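PDB 5EHK: lantibiotic dehydratase from Microbispora corallina, which probably dehydrates serine and threonine residues of the NAI-107 precursor peptide, using glutamyl-tRNA as the source of the activating glutamate. Local coordinates for residues 591-596 against 604-609; 568-573 against 633-638; 288-293 against 598-603. All coordinates share one frame; numbering follows the deposited sequence.

Contact 1 (591-596 against 604-609)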
loop_
_atom_site.group_PDB
_atom_site.type_symbol
_atom_site.label_atom_id
_atom_site.label_comp_id
_atom_site.label_asym_id
_atom_site.label_seq_id
_atom_site.Cartn_x
_atom_site.Cartn_y
_atom_site.Cartn_z
ATOM N N ARG A 591 -12.123 -7.935 38.433
ATOM C CA ARG A 591 -12.692 -6.670 37.944
ATOM C C ARG A 591 -13.466 -6.798 36.648
ATOM O O ARG A 591 -13.202 -7.679 35.810
ATOM C CB ARG A 591 -11.572 -5.666 37.688
ATOM C CG ARG A 591 -10.675 -5.405 38.880
ATOM C CD ARG A 591 -11.354 -4.511 39.883
ATOM N NE ARG A 591 -10.459 -4.248 41.001
ATOM C CZ ARG A 591 -10.440 -4.992 42.101
ATOM N NH1 ARG A 591 -11.293 -6.014 42.196
ATOM N NH2 ARG A 591 -9.589 -4.714 43.094
ATOM N N ARG A 592 -14.396 -5.870 36.468
ATOM C CA ARG A 592 -15.116 -5.769 35.213
ATOM C C ARG A 592 -15.138 -4.347 34.695
ATOM O O ARG A 592 -15.319 -3.392 35.473
ATOM C CB ARG A 592 -16.529 -6.313 35.370
ATOM C CG ARG A 592 -17.517 -5.813 34.353
ATOM C CD ARG A 592 -18.834 -6.518 34.538
ATOM N NE ARG A 592 -19.907 -5.741 33.935
ATOM C CZ ARG A 592 -20.901 -6.250 33.217
ATOM N NH1 ARG A 592 -20.972 -7.554 32.980
ATOM N NH2 ARG A 592 -21.819 -5.441 32.723
ATOM N N ILE A 593 -14.939 -4.216 33.381
ATOM C CA ILE A 593 -15.043 -2.930 32.687
ATOM C C ILE A 593 -16.299 -2.959 31.842
ATOM O O ILE A 593 -16.357 -3.587 30.789
ATOM C CB ILE A 593 -13.815 -2.686 31.779
ATOM C CG1 ILE A 593 -12.519 -2.886 32.568
ATOM C CG2 ILE A 593 -13.855 -1.305 31.172
ATOM C CD1 ILE A 593 -11.293 -3.102 31.715
ATOM N N SER A 594 -17.325 -2.272 32.304
ATOM C CA SER A 594 -18.572 -2.231 31.564
ATOM C C SER A 594 -18.437 -1.154 30.523
ATOM O O SER A 594 -18.031 -0.033 30.848
ATOM C CB SER A 594 -19.727 -1.895 32.496
ATOM O OG SER A 594 -19.694 -2.700 33.656
ATOM N N VAL A 595 -18.761 -1.494 29.279
ATOM C CA VAL A 595 -18.802 -0.526 28.190
ATOM C C VAL A 595 -20.149 -0.550 27.491
ATOM O O VAL A 595 -20.450 -1.483 26.752
ATOM C CB VAL A 595 -17.745 -0.826 27.151
ATOM C CG1 VAL A 595 -17.718 0.274 26.130
ATOM C CG2 VAL A 595 -16.405 -0.995 27.814
ATOM N N GLY A 596 -20.982 0.449 27.748
ATOM C CA GLY A 596 -22.292 0.500 27.116
ATOM C C GLY A 596 -23.333 -0.368 27.805
ATOM O O GLY A 596 -24.386 -0.628 27.227
ATOM N N GLN A 604 -16.544 -6.324 40.815
ATOM C CA GLN A 604 -16.133 -4.964 41.138
ATOM C C GLN A 604 -15.776 -4.221 39.855
ATOM O O GLN A 604 -14.915 -4.673 39.072
ATOM C CB GLN A 604 -14.956 -4.971 42.097
ATOM C CG GLN A 604 -14.601 -3.611 42.633
ATOM C CD GLN A 604 -13.482 -3.661 43.659
ATOM O OE1 GLN A 604 -13.422 -4.564 44.497
ATOM N NE2 GLN A 604 -12.592 -2.685 43.600
ATOM N N GLU A 605 -16.459 -3.103 39.630
ATOM C CA GLU A 605 -16.302 -2.330 38.404
ATOM C C GLU A 605 -14.960 -1.609 38.367
ATOM O O GLU A 605 -14.574 -0.970 39.350
ATOM C CB GLU A 605 -17.462 -1.336 38.275
ATOM C CG GLU A 605 -17.365 -0.384 37.109
ATOM C CD GLU A 605 -17.645 -1.041 35.780
ATOM O OE1 GLU A 605 -18.411 -2.020 35.752
ATOM O OE2 GLU A 605 -17.098 -0.585 34.758
ATOM N N ILE A 606 -14.219 -1.746 37.260
ATOM C CA ILE A 606 -13.038 -0.898 37.070
ATOM C C ILE A 606 -13.327 0.119 35.961
ATOM O O ILE A 606 -13.279 -0.198 34.775
ATOM C CB ILE A 606 -11.695 -1.697 36.918
ATOM C CG1 ILE A 606 -10.478 -0.781 36.783
ATOM C CG2 ILE A 606 -11.739 -2.672 35.799
ATOM C CD1 ILE A 606 -9.292 -1.513 36.281
ATOM N N PRO A 607 -13.644 1.359 36.364
ATOM C CA PRO A 607 -14.349 2.273 35.467
ATOM C C PRO A 607 -13.481 2.682 34.284
ATOM O O PRO A 607 -12.295 2.997 34.422
ATOM C CB PRO A 607 -14.630 3.502 36.358
ATOM C CG PRO A 607 -14.242 3.091 37.755
ATOM C CD PRO A 607 -13.172 2.063 37.566
ATOM N N LEU A 608 -14.101 2.678 33.117
ATOM C CA LEU A 608 -13.440 3.038 31.873
ATOM C C LEU A 608 -12.661 4.363 31.939
ATOM O O LEU A 608 -11.529 4.441 31.456
ATOM C CB LEU A 608 -14.492 3.085 30.773
ATOM C CG LEU A 608 -14.059 3.338 29.357
ATOM C CD1 LEU A 608 -12.924 2.374 29.094
ATOM C CD2 LEU A 608 -15.243 3.006 28.503
ATOM N N ASP A 609 -13.242 5.392 32.555
ATOM C CA ASP A 609 -12.599 6.705 32.548
ATOM C C ASP A 609 -11.379 6.773 33.448
ATOM O O ASP A 609 -10.758 7.818 33.552
ATOM C CB ASP A 609 -13.577 7.850 32.871
ATOM C CG ASP A 609 -14.237 7.729 34.260
ATOM O OD1 ASP A 609 -13.688 7.070 35.189
ATOM O OD2 ASP A 609 -15.332 8.322 34.417
HETATM O O HOH W 1 -16.620 1.423 32.884
#
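Residues 591-595 run parallel to the short, weakly bonded strand 604-605. The N and O of Arg592 bracket Glu605, bonding to the residues before and after it. Arg592 N donates to Gln604 O at 2.9 Å, and its O accepts from Ile606 N at 2.7 Å. In both bonds the donor sits above the carbonyl plane, not on a lone pair. Past this point Glu605 takes over with its side chain. Its chain bends at chi2 (74°), which brings the carboxylate back to Ser594. Ser594 N donates to Glu605 OE2 at 3.0 Å, nearly straight (173°). Ser594 OG donates to Glu605 OE1 at 2.5 Å. Each oxygen uses its syn lone pair, so the two bonds clamp the carboxylate. Ser594 OG also accepts from Arg592 NE at 3.1 Å, close to the guanidinium plane. The tip of Arg592 turns elsewhere, and its NH2 donates to Pro288 O. A water accepts from Leu608 N and lies close enough to donate to Ser594 O and Glu605 OE2, but it cannot serve every acceptor near it at once. Asp599 brings a like charge near Glu605, while the Arg592 guanidinium brings an opposite one. On the sheet face opposite Arg592 and Glu605, the side chains of Arg591 and Gln604 lie alongside each other. Their guanidinium and amide planes are 15° apart and stacked, with Gln604 NE2 3.5 Å above the centre of the Arg591 guanidinium plane. Ile593 CG1 packs on Ile606 CG2, and Leu608 reaches the methyls of Ile593 and Val595. Strand 604-605 is an outermost strand of a mixed sheet within this chain. Strand 566-572 bonds to the other edge of 591-595, and Leu652 of helix 647-656 touches Ile593, Val595 and Leu608.

Contact 2 (568-573 against 633-638)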
loop_
_atom_site.group_PDB
_atom_site.type_symbol
_atom_site.label_atom_id
_atom_site.label_comp_id
_atom_site.label_asym_id
_atom_site.label_seq_id
_atom_site.Cartn_x
_atom_site.Cartn_y
_atom_site.Cartn_z
ATOM N N ALA A 568 -8.695 -7.923 34.458
ATOM C CA ALA A 568 -10.076 -7.472 34.379
ATOM C C ALA A 568 -10.752 -8.098 33.176
ATOM O O ALA A 568 -10.077 -8.617 32.287
ATOM C CB ALA A 568 -10.146 -5.962 34.312
ATOM N N ASP A 569 -12.080 -8.057 33.163
ATOM C CA ASP A 569 -12.874 -8.554 32.051
ATOM C C ASP A 569 -13.670 -7.385 31.491
ATOM O O ASP A 569 -14.195 -6.557 32.250
ATOM C CB ASP A 569 -13.826 -9.658 32.527
ATOM C CG ASP A 569 -13.083 -10.802 33.235
ATOM O OD1 ASP A 569 -12.183 -11.385 32.587
ATOM O OD2 ASP A 569 -13.344 -11.082 34.442
ATOM N N VAL A 570 -13.713 -7.285 30.159
ATOM C CA VAL A 570 -14.467 -6.228 29.493
ATOM C C VAL A 570 -15.802 -6.837 29.158
ATOM O O VAL A 570 -15.846 -7.961 28.696
ATOM C CB VAL A 570 -13.743 -5.693 28.232
ATOM C CG1 VAL A 570 -12.875 -6.757 27.613
ATOM C CG2 VAL A 570 -14.734 -5.141 27.211
ATOM N N ALA A 571 -16.886 -6.117 29.421
ATOM C CA ALA A 571 -18.225 -6.558 29.036
ATOM C C ALA A 571 -18.885 -5.471 28.193
ATOM O O ALA A 571 -18.887 -4.295 28.579
ATOM C CB ALA A 571 -19.074 -6.858 30.294
ATOM N N PHE A 572 -19.420 -5.830 27.037
ATOM C CA PHE A 572 -20.046 -4.814 26.183
ATOM C C PHE A 572 -21.355 -5.284 25.532
ATOM O O PHE A 572 -21.593 -6.485 25.370
ATOM C CB PHE A 572 -19.079 -4.398 25.084
ATOM C CG PHE A 572 -18.761 -5.502 24.140
ATOM C CD1 PHE A 572 -19.611 -5.798 23.088
ATOM C CD2 PHE A 572 -17.627 -6.269 24.320
ATOM C CE1 PHE A 572 -19.335 -6.839 22.232
ATOM C CE2 PHE A 572 -17.333 -7.303 23.472
ATOM C CZ PHE A 572 -18.184 -7.592 22.420
ATOM N N ILE A 573 -22.187 -4.342 25.111
ATOM C CA ILE A 573 -23.377 -4.727 24.375
ATOM C C ILE A 573 -23.040 -4.975 22.907
ATOM O O ILE A 573 -22.486 -4.119 22.236
ATOM C CB ILE A 573 -24.518 -3.695 24.520
ATOM C CG1 ILE A 573 -25.785 -4.238 23.852
ATOM C CG2 ILE A 573 -24.115 -2.350 23.936
ATOM C CD1 ILE A 573 -26.330 -5.498 24.512
ATOM N N PRO A 633 -6.891 -6.648 30.328
ATOM C CA PRO A 633 -8.285 -7.053 30.135
ATOM C C PRO A 633 -8.393 -8.325 29.319
ATOM O O PRO A 633 -7.556 -8.601 28.457
ATOM C CB PRO A 633 -8.907 -5.880 29.375
ATOM C CG PRO A 633 -7.789 -5.052 28.908
ATOM C CD PRO A 633 -6.558 -5.379 29.669
ATOM N N ALA A 634 -9.426 -9.105 29.606
ATOM C CA ALA A 634 -9.733 -10.269 28.800
ATOM C C ALA A 634 -11.178 -10.152 28.347
ATOM O O ALA A 634 -11.984 -9.425 28.958
ATOM C CB ALA A 634 -9.529 -11.533 29.595
ATOM N N LEU A 635 -11.488 -10.829 27.251
ATOM C CA LEU A 635 -12.856 -10.891 26.793
ATOM C C LEU A 635 -13.340 -12.344 26.968
ATOM O O LEU A 635 -13.031 -13.215 26.157
ATOM C CB LEU A 635 -12.970 -10.380 25.356
ATOM C CG LEU A 635 -14.379 -10.327 24.759
ATOM C CD1 LEU A 635 -15.379 -9.684 25.709
ATOM C CD2 LEU A 635 -14.384 -9.635 23.389
ATOM N N PRO A 636 -14.083 -12.611 28.058
ATOM C CA PRO A 636 -14.397 -13.984 28.472
ATOM C C PRO A 636 -15.549 -14.632 27.721
ATOM O O PRO A 636 -16.214 -15.487 28.296
ATOM C CB PRO A 636 -14.823 -13.811 29.930
ATOM C CG PRO A 636 -14.339 -12.464 30.332
ATOM C CD PRO A 636 -14.439 -11.641 29.104
ATOM N N ASN A 637 -15.751 -14.268 26.460
ATOM C CA ASN A 637 -16.699 -14.958 25.610
ATOM C C ASN A 637 -16.167 -15.039 24.174
ATOM O O ASN A 637 -15.045 -14.633 23.893
ATOM C CB ASN A 637 -18.033 -14.238 25.631
ATOM C CG ASN A 637 -17.944 -12.825 25.077
ATOM O OD1 ASN A 637 -17.523 -12.607 23.920
ATOM N ND2 ASN A 637 -18.315 -11.849 25.902
ATOM N N MET A 638 -16.992 -15.531 23.263
ATOM C CA MET A 638 -16.573 -15.666 21.894
ATOM C C MET A 638 -17.314 -14.702 20.966
ATOM O O MET A 638 -17.373 -14.905 19.752
ATOM C CB MET A 638 -16.735 -17.110 21.435
ATOM C CG MET A 638 -15.778 -18.049 22.103
ATOM S SD MET A 638 -14.054 -17.719 21.655
ATOM C CE MET A 638 -14.060 -18.092 19.913
HETATM O O HOH W 2 -19.512 -8.796 26.143
#
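The Phe572 ring turns one edge to Leu635. Leu635 CD2 lies in the ring plane, 3.8 Å from Phe572 CE2, and the two side chains cross at about a right angle. Over one ring face, offset toward the rim, sits a water. This water accepts from Phe572 N at 3.1 Å and from Asn637 ND2 at 3.3 Å, so it bridges the two segments where they have parted. The Asp569 side chain crosses Pro636 obliquely, with OD1 3.3 Å from Pro636 CG. The other carboxylate oxygen, OD2, accepts from Ser587 OG and Ser589 N, which fixes the group. These side chains come from a parallel strand pair and the loop after one strand, in a mixed sheet where 566-572 lies between 629-634 and 591-595. Ala634 N donates to Ala568 O at 2.8 Å, in the carbonyl plane. Val570 N donates to Ala634 O at 3.0 Å, nearly along the C=O axis. The pairing then stops. Pro636 has no N-H to offer, and Val570 O meets Leu635 CD1 instead, at 3.5 Å. Val570 CG1 lies against Ala634 O. Helix 647-656 packs on Val570 and Phe572 through Ala649, and on Leu635 through Phe653.

Contact 3 (288-293 against 598-603)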
loop_
_atom_site.group_PDB
_atom_site.type_symbol
_atom_site.label_atom_id
_atom_site.label_comp_id
_atom_site.label_asym_id
_atom_site.label_seq_id
_atom_site.Cartn_x
_atom_site.Cartn_y
_atom_site.Cartn_z
ATOM N N PRO A 288 -27.107 -6.709 32.508
ATOM C CA PRO A 288 -25.665 -6.409 32.587
ATOM C C PRO A 288 -24.788 -7.296 31.701
ATOM O O PRO A 288 -23.633 -6.944 31.459
ATOM C CB PRO A 288 -25.325 -6.679 34.062
ATOM C CG PRO A 288 -26.424 -7.580 34.549
ATOM C CD PRO A 288 -27.642 -7.172 33.796
ATOM N N LEU A 289 -25.333 -8.408 31.221
ATOM C CA LEU A 289 -24.549 -9.434 30.543
ATOM C C LEU A 289 -23.377 -9.907 31.408
ATOM O O LEU A 289 -22.219 -9.926 30.971
ATOM C CB LEU A 289 -24.054 -8.970 29.169
ATOM C CG LEU A 289 -25.096 -8.360 28.245
ATOM C CD1 LEU A 289 -24.505 -8.155 26.874
ATOM C CD2 LEU A 289 -26.331 -9.223 28.174
ATOM N N ASP A 290 -23.680 -10.307 32.634
ATOM C CA ASP A 290 -22.638 -10.800 33.522
ATOM C C ASP A 290 -22.691 -12.311 33.720
ATOM O O ASP A 290 -21.904 -12.864 34.478
ATOM C CB ASP A 290 -22.720 -10.111 34.875
ATOM C CG ASP A 290 -24.104 -10.179 35.476
ATOM O OD1 ASP A 290 -24.990 -10.899 34.945
ATOM O OD2 ASP A 290 -24.304 -9.496 36.497
ATOM N N GLY A 291 -23.606 -12.983 33.038
ATOM C CA GLY A 291 -23.700 -14.429 33.158
ATOM C C GLY A 291 -25.035 -14.960 33.653
ATOM O O GLY A 291 -25.373 -16.105 33.377
ATOM N N ASP A 292 -25.794 -14.132 34.362
ATOM C CA ASP A 292 -27.144 -14.491 34.800
ATOM C C ASP A 292 -28.113 -14.573 33.629
ATOM O O ASP A 292 -27.811 -14.112 32.538
ATOM C CB ASP A 292 -27.660 -13.484 35.844
ATOM C CG ASP A 292 -28.966 -13.941 36.540
ATOM O OD1 ASP A 292 -29.235 -15.177 36.582
ATOM O OD2 ASP A 292 -29.699 -13.059 37.074
ATOM N N ASP A 293 -29.279 -15.160 33.880
ATOM C CA ASP A 293 -30.393 -15.115 32.951
ATOM C C ASP A 293 -30.821 -13.653 32.874
ATOM O O ASP A 293 -31.032 -13.007 33.910
ATOM C CB ASP A 293 -31.526 -16.009 33.486
ATOM C CG ASP A 293 -32.828 -15.902 32.684
ATOM O OD1 ASP A 293 -32.807 -15.656 31.454
ATOM O OD2 ASP A 293 -33.895 -16.098 33.305
ATOM N N PRO A 598 -24.774 -1.438 32.150
ATOM C CA PRO A 598 -24.702 -1.004 33.554
ATOM C C PRO A 598 -23.662 -1.791 34.302
ATOM O O PRO A 598 -23.243 -2.823 33.797
ATOM C CB PRO A 598 -26.072 -1.383 34.105
ATOM C CG PRO A 598 -26.487 -2.537 33.255
ATOM C CD PRO A 598 -25.999 -2.214 31.887
ATOM N N ASP A 599 -23.254 -1.343 35.480
ATOM C CA ASP A 599 -22.310 -2.135 36.244
ATOM C C ASP A 599 -23.003 -3.441 36.597
ATOM O O ASP A 599 -24.228 -3.512 36.608
ATOM C CB ASP A 599 -21.896 -1.417 37.531
ATOM C CG ASP A 599 -21.032 -0.215 37.276
ATOM O OD1 ASP A 599 -20.801 0.086 36.086
ATOM O OD2 ASP A 599 -20.616 0.444 38.265
ATOM N N SER A 600 -22.220 -4.468 36.896
ATOM C CA SER A 600 -22.767 -5.715 37.396
ATOM C C SER A 600 -22.579 -5.832 38.914
ATOM O O SER A 600 -21.517 -5.464 39.456
ATOM C CB SER A 600 -22.087 -6.893 36.679
ATOM O OG SER A 600 -22.308 -8.144 37.320
ATOM N N GLY A 601 -23.603 -6.362 39.593
ATOM C CA GLY A 601 -23.489 -6.683 41.005
ATOM C C GLY A 601 -22.458 -7.774 41.293
ATOM O O GLY A 601 -21.939 -7.866 42.400
ATOM N N ARG A 602 -22.179 -8.624 40.307
ATOM C CA ARG A 602 -21.287 -9.778 40.488
ATOM C C ARG A 602 -19.810 -9.506 40.327
ATOM O O ARG A 602 -19.024 -10.440 40.350
ATOM C CB ARG A 602 -21.654 -10.889 39.519
ATOM C CG ARG A 602 -23.088 -11.331 39.611
ATOM C CD ARG A 602 -23.441 -12.205 38.451
ATOM N NE ARG A 602 -24.883 -12.351 38.362
ATOM C CZ ARG A 602 -25.542 -13.362 38.900
ATOM N NH1 ARG A 602 -24.872 -14.311 39.543
ATOM N NH2 ARG A 602 -26.862 -13.427 38.796
ATOM N N ALA A 603 -19.420 -8.261 40.080
ATOM C CA ALA A 603 -18.002 -7.980 39.821
ATOM C C ALA A 603 -17.652 -6.542 40.122
ATOM O O ALA A 603 -18.387 -5.638 39.745
ATOM C CB ALA A 603 -17.637 -8.324 38.372
#
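Asp290 OD2 is the centre of this loop-to-loop contact. Ser600 OG donates to it at 2.5 Å, on the anti lone pair, away from the other carboxylate oxygen. Arg602 NE forms a salt bridge to the same Asp290 OD2 at 3.5 Å. That oxygen sits at the guanidinium edge, in its plane, while the carboxylate plane stands 86° to it. Further along, Arg602 NH2 pairs with Asp292 OD2 at 3.3 Å, and Asp292 CA lies over one face of the guanidinium. The three charged residues thus form a salt-bridge network with one arginine between two acids. Ser600 and Arg602 belong to a type I beta turn from Ser600 to Ala603. Within it Ser600 OG accepts from Arg602 N at 3.0 Å, an ST turn, so this hydroxyl both donates, to Asp290, and accepts. The Arg602 chain is extended from CG to NE, which carries its tip across to Asp292. On the other loop Asp292 N makes a weak bond to Asp290 OD1. Pro288 CA packs on Pro598 CG at 4.0 Å. Behind them, Arg592 of strand 591-595 donates to Pro288 O, and Asp293 is the N-cap of helix 294-306.

Contacts 1 and 2 belong to the same sheet and are buried. Strands 566-572 and 591-595 are neighbours in it, and probable hydrogen bonds from Ile593 N to Asp569 O and from Val595 N to Ala571 O join the two contacts. Both lean on helix 647-656. Contact 2 is the more apolar, with backbone bonds and one water. Contact 1, toward the sheet border, adds a carboxylate clamp. Contact 3 is only partly buried and joins two loops mainly by salt bridges and a serine-carboxylate bond. Its segment 598-603 lies in the loop connecting the strands of contact 1. Arg592 of contact 1 reaches into contact 3, while Leu289 packs on the Phe572 carbonyl and the Ile573 side chain.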